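Local atomic coordinates of aldose 1-epimerase (PDB entry 3NRE), a protein that probably interconverts the alpha and beta anomers of aldose sugars as an aldose 1-epimerase (mutarotase). Residues A[5-19]-A[90-104]. Sequence-based numbering, arbitrary orientation.
Sequences YTLSHGSLKLDVSDQ and GEWQCVSHSDDSLCL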
# COMPACT_ATOMS: atom_id res chain seq x y z
N TYR A 5 7.92 14.20 -10.85
CA TYR A 5 7.66 15.46 -10.13
C TYR A 5 8.41 15.42 -8.82
O TYR A 5 8.32 14.44 -8.09
CB TYR A 5 6.14 15.59 -9.81
CG TYR A 5 5.27 15.51 -11.04
CD1 TYR A 5 5.04 16.63 -11.79
CD2 TYR A 5 4.71 14.31 -11.46
CE1 TYR A 5 4.28 16.58 -12.95
CE2 TYR A 5 3.90 14.26 -12.62
CZ TYR A 5 3.75 15.41 -13.35
OH TYR A 5 2.98 15.42 -14.51
N THR A 6 9.15 16.47 -8.50
CA THR A 6 9.93 16.53 -7.27
C THR A 6 9.30 17.56 -6.32
O THR A 6 8.96 18.65 -6.77
CB THR A 6 11.34 16.89 -7.54
OG1 THR A 6 11.89 15.86 -8.36
CG2 THR A 6 12.17 17.06 -6.22
N LEU A 7 9.19 17.18 -5.06
CA LEU A 7 8.80 18.11 -3.96
C LEU A 7 9.92 18.15 -2.99
O LEU A 7 10.60 17.18 -2.79
CB LEU A 7 7.61 17.55 -3.19
CG LEU A 7 6.33 17.25 -3.92
CD1 LEU A 7 5.26 16.97 -2.87
CD2 LEU A 7 6.00 18.45 -4.78
N SER A 8 10.07 19.26 -2.27
CA SER A 8 11.02 19.29 -1.22
C SER A 8 10.62 20.28 -0.13
O SER A 8 9.89 21.23 -0.38
CB SER A 8 12.42 19.61 -1.75
OG SER A 8 12.49 20.87 -2.39
N HIS A 9 11.09 20.00 1.08
CA HIS A 9 10.97 20.93 2.19
C HIS A 9 12.10 20.63 3.14
O HIS A 9 12.20 19.51 3.65
CB HIS A 9 9.65 20.73 2.90
CG HIS A 9 9.21 21.89 3.75
ND1 HIS A 9 8.07 22.62 3.48
CD2 HIS A 9 9.73 22.40 4.90
CE1 HIS A 9 7.93 23.57 4.39
NE2 HIS A 9 8.92 23.46 5.26
N GLY A 10 12.92 21.63 3.43
CA GLY A 10 14.05 21.43 4.31
C GLY A 10 14.97 20.39 3.68
O GLY A 10 15.35 20.52 2.52
N SER A 11 15.28 19.34 4.42
CA SER A 11 16.19 18.29 3.97
C SER A 11 15.42 17.12 3.34
O SER A 11 16.02 16.15 2.87
CB SER A 11 17.07 17.79 5.14
OG SER A 11 16.31 17.08 6.12
N LEU A 12 14.09 17.22 3.34
CA LEU A 12 13.25 16.12 2.76
C LEU A 12 12.96 16.35 1.30
O LEU A 12 12.65 17.46 0.90
CB LEU A 12 11.89 16.01 3.44
CG LEU A 12 11.83 15.50 4.86
CD1 LEU A 12 10.33 15.35 5.24
CD2 LEU A 12 12.58 14.19 5.03
N LYS A 13 13.03 15.28 0.53
CA LYS A 13 12.79 15.34 -0.91
C LYS A 13 11.98 14.13 -1.30
O LYS A 13 12.24 13.03 -0.83
CB LYS A 13 14.11 15.31 -1.67
CG LYS A 13 13.88 15.54 -3.20
CD LYS A 13 15.19 15.75 -3.98
CE LYS A 13 15.92 14.46 -4.22
NZ LYS A 13 16.99 14.55 -5.35
N LEU A 14 11.01 14.35 -2.17
CA LEU A 14 10.14 13.29 -2.68
C LEU A 14 10.07 13.36 -4.20
O LEU A 14 9.86 14.42 -4.77
CB LEU A 14 8.72 13.49 -2.11
CG LEU A 14 7.65 12.43 -2.38
CD1 LEU A 14 7.88 11.24 -1.48
CD2 LEU A 14 6.19 12.97 -2.27
N ASP A 15 10.21 12.23 -4.86
CA ASP A 15 9.97 12.12 -6.31
C ASP A 15 8.72 11.25 -6.54
O ASP A 15 8.58 10.20 -5.91
CB ASP A 15 11.16 11.44 -6.99
CG ASP A 15 12.35 12.36 -7.20
OD1 ASP A 15 12.29 13.58 -6.86
OD2 ASP A 15 13.37 11.88 -7.79
N VAL A 16 7.85 11.67 -7.47
CA VAL A 16 6.60 10.97 -7.78
C VAL A 16 6.46 10.86 -9.28
O VAL A 16 6.75 11.82 -9.98
CB VAL A 16 5.35 11.71 -7.25
CG1 VAL A 16 4.05 10.97 -7.61
CG2 VAL A 16 5.45 11.95 -5.73
N SER A 17 6.02 9.70 -9.76
CA SER A 17 5.82 9.49 -11.18
C SER A 17 4.36 9.42 -11.53
O SER A 17 3.57 8.85 -10.77
CB SER A 17 6.47 8.15 -11.60
OG SER A 17 6.15 7.81 -12.92
N ASP A 18 4.02 9.92 -12.72
CA ASP A 18 2.66 9.74 -13.25
C ASP A 18 2.37 8.30 -13.69
O ASP A 18 1.23 7.98 -14.01
CB ASP A 18 2.31 10.70 -14.39
CG ASP A 18 3.26 10.60 -15.62
OD1 ASP A 18 4.18 9.77 -15.66
OD2 ASP A 18 3.05 11.45 -16.54
N GLN A 19 3.40 7.45 -13.78
CA GLN A 19 3.21 6.04 -14.14
C GLN A 19 2.81 5.32 -12.86
O GLN A 19 3.65 5.04 -11.98
CB GLN A 19 4.49 5.43 -14.70
CG GLN A 19 5.02 6.16 -15.88
CD GLN A 19 4.07 6.21 -17.06
OE1 GLN A 19 3.79 5.18 -17.67
NE2 GLN A 19 3.60 7.41 -17.41
N GLY A 90 -1.95 2.33 -14.10
CA GLY A 90 -2.49 3.37 -15.02
C GLY A 90 -1.62 4.60 -15.10
O GLY A 90 -0.71 4.82 -14.26
N GLU A 91 -1.86 5.40 -16.11
CA GLU A 91 -1.14 6.66 -16.23
C GLU A 91 -1.99 7.80 -15.64
O GLU A 91 -3.15 7.98 -16.02
CB GLU A 91 -0.80 6.95 -17.69
CG GLU A 91 0.24 6.02 -18.28
CD GLU A 91 0.75 6.56 -19.61
OE1 GLU A 91 1.55 7.52 -19.59
OE2 GLU A 91 0.31 6.03 -20.66
N TRP A 92 -1.41 8.55 -14.71
CA TRP A 92 -2.13 9.60 -13.99
C TRP A 92 -1.82 10.95 -14.62
O TRP A 92 -0.83 11.08 -15.38
CB TRP A 92 -1.72 9.60 -12.53
CG TRP A 92 -2.07 8.34 -11.75
CD1 TRP A 92 -1.74 7.04 -12.08
CD2 TRP A 92 -2.80 8.27 -10.51
NE1 TRP A 92 -2.21 6.19 -11.11
CE2 TRP A 92 -2.88 6.90 -10.15
CE3 TRP A 92 -3.41 9.22 -9.67
CZ2 TRP A 92 -3.52 6.48 -8.99
CZ3 TRP A 92 -4.06 8.80 -8.56
CH2 TRP A 92 -4.07 7.43 -8.19
N GLN A 93 -2.66 11.95 -14.30
CA GLN A 93 -2.47 13.31 -14.77
C GLN A 93 -2.23 14.21 -13.59
O GLN A 93 -2.91 14.14 -12.58
CB GLN A 93 -3.71 13.75 -15.53
CG GLN A 93 -3.83 13.17 -16.96
CD GLN A 93 -4.28 11.70 -17.01
OE1 GLN A 93 -3.60 10.86 -17.65
NE2 GLN A 93 -5.44 11.37 -16.36
N CYS A 94 -1.31 15.15 -13.75
CA CYS A 94 -1.04 16.12 -12.70
C CYS A 94 -2.04 17.30 -12.80
O CYS A 94 -2.18 17.86 -13.87
CB CYS A 94 0.44 16.60 -12.81
SG CYS A 94 0.85 17.89 -11.67
N VAL A 95 -2.70 17.62 -11.69
CA VAL A 95 -3.59 18.80 -11.57
C VAL A 95 -3.00 19.93 -10.71
O VAL A 95 -3.48 21.08 -10.72
CB VAL A 95 -5.01 18.40 -11.10
CG1 VAL A 95 -5.67 17.56 -12.18
CG2 VAL A 95 -4.95 17.66 -9.78
N SER A 96 -1.96 19.66 -9.93
CA SER A 96 -1.26 20.70 -9.17
C SER A 96 0.12 20.24 -8.78
O SER A 96 0.30 19.07 -8.46
CB SER A 96 -1.98 21.11 -7.87
OG SER A 96 -1.82 20.17 -6.78
N HIS A 97 1.06 21.18 -8.79
CA HIS A 97 2.43 20.90 -8.36
C HIS A 97 3.02 22.19 -7.87
O HIS A 97 3.12 23.15 -8.61
CB HIS A 97 3.25 20.32 -9.52
CG HIS A 97 4.66 19.95 -9.16
ND1 HIS A 97 5.65 19.79 -10.13
CD2 HIS A 97 5.27 19.68 -7.97
CE1 HIS A 97 6.78 19.44 -9.56
NE2 HIS A 97 6.60 19.37 -8.25
N SER A 98 3.39 22.19 -6.60
CA SER A 98 4.08 23.31 -6.00
C SER A 98 5.35 22.80 -5.36
O SER A 98 5.66 21.61 -5.46
CB SER A 98 3.19 24.00 -4.95
OG SER A 98 3.23 23.29 -3.73
N ASP A 99 6.09 23.67 -4.70
CA ASP A 99 7.34 23.24 -4.09
C ASP A 99 7.20 22.08 -3.10
O ASP A 99 8.07 21.22 -3.08
CB ASP A 99 8.07 24.42 -3.44
CG ASP A 99 8.67 25.37 -4.48
OD1 ASP A 99 8.78 24.98 -5.69
OD2 ASP A 99 9.03 26.49 -4.08
N ASP A 100 6.11 22.03 -2.34
CA ASP A 100 5.94 21.02 -1.29
C ASP A 100 4.62 20.25 -1.39
O ASP A 100 4.25 19.55 -0.45
CB ASP A 100 6.07 21.68 0.10
CG ASP A 100 5.03 22.79 0.34
OD1 ASP A 100 4.09 22.95 -0.47
OD2 ASP A 100 5.17 23.55 1.34
N SER A 101 3.90 20.38 -2.52
CA SER A 101 2.68 19.61 -2.77
C SER A 101 2.47 19.20 -4.24
O SER A 101 2.94 19.84 -5.19
CB SER A 101 1.45 20.40 -2.28
OG SER A 101 1.14 21.42 -3.21
N LEU A 102 1.76 18.09 -4.40
CA LEU A 102 1.45 17.52 -5.69
C LEU A 102 0.09 16.83 -5.59
O LEU A 102 -0.23 16.22 -4.57
CB LEU A 102 2.53 16.46 -6.07
CG LEU A 102 2.34 15.77 -7.42
CD1 LEU A 102 2.70 16.68 -8.58
CD2 LEU A 102 3.19 14.51 -7.48
N CYS A 103 -0.69 16.94 -6.66
CA CYS A 103 -1.93 16.19 -6.82
C CYS A 103 -2.03 15.60 -8.23
O CYS A 103 -1.83 16.28 -9.25
CB CYS A 103 -3.13 17.10 -6.54
SG CYS A 103 -4.67 16.13 -6.54
N LEU A 104 -2.27 14.29 -8.27
CA LEU A 104 -2.47 13.53 -9.48
C LEU A 104 -3.88 12.91 -9.47
O LEU A 104 -4.42 12.58 -8.41
CB LEU A 104 -1.50 12.36 -9.54
CG LEU A 104 -0.02 12.64 -9.36
CD1 LEU A 104 0.81 11.34 -9.35
CD2 LEU A 104 0.48 13.59 -10.45
O HOH W 1 1.26 13.69 -15.53
O HOH W 2 10.74 21.74 -4.04
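Leu102 divides its two methyls between neighbouring strands of the other segment: it and Val16 reach toward each other tip to tip, CD2 lying 3.5 Å from Val16 CB, while CD1 makes an off-centre CH-pi contact with the Tyr5 ring. The Leu104 and Val16 side chains slide past each other in opposite directions, and Phe121 of strand 114-123 also packs on Val16. At the far end of the tyrosine, Cys94 sets CB against CZ, and its sulfur sits obliquely to the ring. Here the hairpin formed by 5-9 and 12-17, closed by a type II' turn, lays one face over the edge of a second antiparallel sheet, consistent with the layered beta-sandwich of the galactose mutarotase fold. Polar links join the buried part too: Trp92 N reaches Asp18 O almost straight (175°), and a water 2.6 Å from Tyr5 OH donates to Asp18 OD2. Toward solvent the packing gives way. The edge of Tyr5 is turned to the face of His97, planes at 88°; a chi1 of -178° swings this imidazole across to Thr6 O, which NE2 meets from above the carbonyl plane (2.9 Å). Ser8 N bonds Asp99 O at 2.9 Å. At the exposed Glu91, Gln19 NE2 spans OE1 and Asp18 OD1, which also accepts from Thr3 N.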